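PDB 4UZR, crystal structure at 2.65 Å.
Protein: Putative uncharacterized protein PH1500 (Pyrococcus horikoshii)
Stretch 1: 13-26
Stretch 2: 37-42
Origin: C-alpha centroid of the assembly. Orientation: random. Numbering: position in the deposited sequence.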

# COMPACT_ATOMS: atom_id res chain seq x y z
N GLU A 13 12.49 -19.94 32.60
CA GLU A 13 12.64 -21.39 32.57
C GLU A 13 12.01 -22.06 33.79
O GLU A 13 12.19 -21.60 34.92
CB GLU A 13 14.12 -21.77 32.47
CG GLU A 13 14.79 -21.30 31.19
CD GLU A 13 16.25 -21.69 31.13
OE1 GLU A 13 16.68 -22.49 31.98
OE2 GLU A 13 16.96 -21.19 30.23
N LEU A 14 11.27 -23.14 33.55
CA LEU A 14 10.56 -23.83 34.61
C LEU A 14 11.10 -25.23 34.86
O LEU A 14 11.53 -25.91 33.93
CB LEU A 14 9.07 -23.93 34.27
CG LEU A 14 8.31 -22.62 34.03
CD1 LEU A 14 6.89 -22.92 33.57
CD2 LEU A 14 8.30 -21.77 35.29
N PRO A 15 11.07 -25.68 36.13
CA PRO A 15 11.31 -27.09 36.42
C PRO A 15 10.15 -27.90 35.86
O PRO A 15 9.02 -27.41 35.86
CB PRO A 15 11.31 -27.13 37.95
CG PRO A 15 10.49 -25.97 38.36
CD PRO A 15 10.78 -24.90 37.34
N PRO A 16 10.42 -29.12 35.38
CA PRO A 16 9.39 -29.91 34.68
C PRO A 16 8.23 -30.36 35.58
O PRO A 16 7.17 -30.71 35.06
CB PRO A 16 10.16 -31.12 34.13
CG PRO A 16 11.58 -30.97 34.60
CD PRO A 16 11.64 -29.90 35.63
N ASP A 17 8.44 -30.35 36.89
CA ASP A 17 7.41 -30.80 37.83
C ASP A 17 6.65 -29.66 38.53
O ASP A 17 6.00 -29.89 39.55
CB ASP A 17 8.03 -31.74 38.87
CG ASP A 17 9.17 -31.11 39.64
OD1 ASP A 17 9.81 -30.19 39.10
OD2 ASP A 17 9.42 -31.53 40.79
N PHE A 18 6.75 -28.45 37.99
CA PHE A 18 6.08 -27.28 38.58
C PHE A 18 4.56 -27.43 38.65
O PHE A 18 3.90 -26.87 39.53
CB PHE A 18 6.44 -26.01 37.79
CG PHE A 18 5.72 -25.88 36.47
CD1 PHE A 18 6.14 -26.59 35.36
CD2 PHE A 18 4.62 -25.04 36.35
CE1 PHE A 18 5.48 -26.47 34.15
CE2 PHE A 18 3.96 -24.92 35.14
CZ PHE A 18 4.38 -25.64 34.04
N VAL A 19 4.03 -28.21 37.71
CA VAL A 19 2.59 -28.45 37.61
C VAL A 19 2.02 -29.02 38.91
O VAL A 19 0.91 -28.69 39.31
CB VAL A 19 2.27 -29.36 36.40
CG1 VAL A 19 3.20 -30.57 36.37
CG2 VAL A 19 0.81 -29.79 36.40
N ASP A 20 2.80 -29.87 39.58
CA ASP A 20 2.42 -30.43 40.87
C ASP A 20 2.21 -29.34 41.93
O ASP A 20 1.20 -29.33 42.65
CB ASP A 20 3.47 -31.43 41.34
CG ASP A 20 3.71 -32.53 40.33
OD1 ASP A 20 2.93 -32.61 39.36
OD2 ASP A 20 4.67 -33.32 40.50
N VAL A 21 3.18 -28.43 42.02
CA VAL A 21 3.09 -27.29 42.93
C VAL A 21 1.86 -26.44 42.63
O VAL A 21 1.11 -26.05 43.54
CB VAL A 21 4.36 -26.41 42.83
CG1 VAL A 21 4.25 -25.20 43.75
CG2 VAL A 21 5.60 -27.23 43.18
N ILE A 22 1.63 -26.19 41.34
CA ILE A 22 0.45 -25.45 40.91
C ILE A 22 -0.83 -26.14 41.37
O ILE A 22 -1.77 -25.50 41.85
CB ILE A 22 0.41 -25.26 39.37
CG1 ILE A 22 1.55 -24.35 38.92
CG2 ILE A 22 -0.93 -24.69 38.93
CD1 ILE A 22 1.45 -23.93 37.47
N ARG A 23 -0.84 -27.46 41.24
CA ARG A 23 -1.96 -28.29 41.64
C ARG A 23 -2.24 -28.13 43.13
O ARG A 23 -3.39 -28.00 43.54
CB ARG A 23 -1.69 -29.76 41.31
CG ARG A 23 -2.56 -30.31 40.19
CD ARG A 23 -2.39 -31.80 40.05
NE ARG A 23 -3.25 -32.36 39.01
CZ ARG A 23 -2.90 -32.49 37.74
NH1 ARG A 23 -1.69 -32.11 37.34
NH2 ARG A 23 -3.75 -33.00 36.86
N ILE A 24 -1.18 -28.15 43.94
CA ILE A 24 -1.33 -27.94 45.38
C ILE A 24 -1.88 -26.54 45.67
O ILE A 24 -2.67 -26.35 46.60
CB ILE A 24 -0.01 -28.16 46.14
CG1 ILE A 24 0.47 -29.60 45.98
CG2 ILE A 24 -0.17 -27.84 47.62
CD1 ILE A 24 1.86 -29.85 46.51
N LYS A 25 -1.49 -25.56 44.86
CA LYS A 25 -1.99 -24.20 45.04
C LYS A 25 -3.47 -24.04 44.69
O LYS A 25 -4.18 -23.26 45.33
CB LYS A 25 -1.16 -23.21 44.22
CG LYS A 25 -1.16 -21.79 44.78
CD LYS A 25 -0.15 -21.64 45.90
N LEU A 26 -3.93 -24.77 43.68
CA LEU A 26 -5.29 -24.57 43.16
C LEU A 26 -6.30 -25.61 43.64
O LEU A 26 -7.44 -25.61 43.18
CB LEU A 26 -5.27 -24.53 41.63
CG LEU A 26 -4.53 -23.36 40.98
CD1 LEU A 26 -4.61 -23.45 39.47
CD2 LEU A 26 -5.09 -22.03 41.48
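Stretch 2, residues 37-42: IGISIL

The most covered side chain of this contact, Ile39, is also the one with a strained-looking rotamer: its chi2 of 134° is off the usual wells. Among the atoms modelled no hydrogen bond joins the two stretches; the contacts seen are van der Waals packing, and three isoleucines at every second position carry most of it. Residues 37-41 form an extended strand, with phi between -139° and -76° and psi between 120° and 133°, so side chains alternate. Ile37, Ile39 and Ile41 point their CA-to-CB bonds toward stretch 1, Ser40 points sideways, and Gly38 has no side chain to place. Leu42, at phi/psi 53/27, breaks the extended run.

The strand crosses the helix that takes in Val19 to Lys25 at 127° between N-to-C directions, the axes approaching to 8.6 Å. It thus runs obliquely against the helix, and the register descends accordingly: Ile41 lies nearest Phe18 (CA to CA 7.1 Å), Ile39 nearest Ile22 (CA to CA 6.5 Å), and Ile37 nearest Leu26 (CA to CA 9.0 Å). A four-residue helical step is matched to a two-residue strand step.

Ile39 is the centre. Its CD1 meets Ile22 CG1 at 3.6 Å, its CG1 meets Lys25 CG at 3.7 Å, and its CG2 lies 4.0 Å from Val21 CG1, so one side chain fills the space among three helical neighbours.

Ile41 packs where the loop enters the helix. A type I turn from Pro15 to Phe18, with Phe18 N hydrogen-bonded to Pro15 O at 3.3 Å, has both its end residues against Ile41: Pro15 CG sits 3.7 Å from Ile41 CG2, and Phe18 CB 3.8 Å from Ile41 CD1. Leu14 CD2 reaches the same Ile41 CD1 at 3.9 Å. At the other end, Leu26 CD1 meets Ile37 CD1 at 3.8 Å.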

# COMPACT_ATOMS: atom_id res chain seq x y z
N ILE A 37 -2.74 -16.21 38.16
CA ILE A 37 -2.48 -16.95 39.39
C ILE A 37 -0.99 -16.97 39.74
O ILE A 37 -0.17 -17.45 38.95
CB ILE A 37 -2.96 -18.41 39.26
CG1 ILE A 37 -4.41 -18.45 38.77
CG2 ILE A 37 -2.81 -19.15 40.58
CD1 ILE A 37 -4.90 -19.83 38.41
N GLY A 38 -0.65 -16.47 40.92
CA GLY A 38 0.73 -16.45 41.36
C GLY A 38 1.10 -17.73 42.09
O GLY A 38 0.37 -18.19 42.96
N ILE A 39 2.25 -18.30 41.74
CA ILE A 39 2.69 -19.55 42.35
C ILE A 39 4.19 -19.55 42.65
O ILE A 39 5.00 -19.17 41.82
CB ILE A 39 2.32 -20.76 41.45
CG1 ILE A 39 0.88 -21.20 41.72
CG2 ILE A 39 3.29 -21.92 41.68
CD1 ILE A 39 0.07 -21.45 40.47
N SER A 40 4.54 -19.95 43.87
CA SER A 40 5.94 -19.99 44.29
C SER A 40 6.70 -21.17 43.69
O SER A 40 6.35 -22.32 43.91
CB SER A 40 6.04 -20.03 45.81
OG SER A 40 7.40 -20.00 46.22
N ILE A 41 7.74 -20.85 42.92
CA ILE A 41 8.62 -21.86 42.36
C ILE A 41 10.06 -21.56 42.74
O ILE A 41 10.57 -20.46 42.48
CB ILE A 41 8.51 -21.91 40.82
CG1 ILE A 41 7.09 -22.30 40.41
CG2 ILE A 41 9.52 -22.88 40.24
CD1 ILE A 41 6.89 -22.39 38.91
N LEU A 42 10.72 -22.53 43.37
CA LEU A 42 12.10 -22.40 43.82
C LEU A 42 12.34 -21.17 44.70
O LEU A 42 13.45 -20.64 44.75
CB LEU A 42 13.07 -22.40 42.63
CG LEU A 42 13.02 -23.64 41.72
CD1 LEU A 42 13.91 -23.44 40.51
CD2 LEU A 42 13.42 -24.89 42.49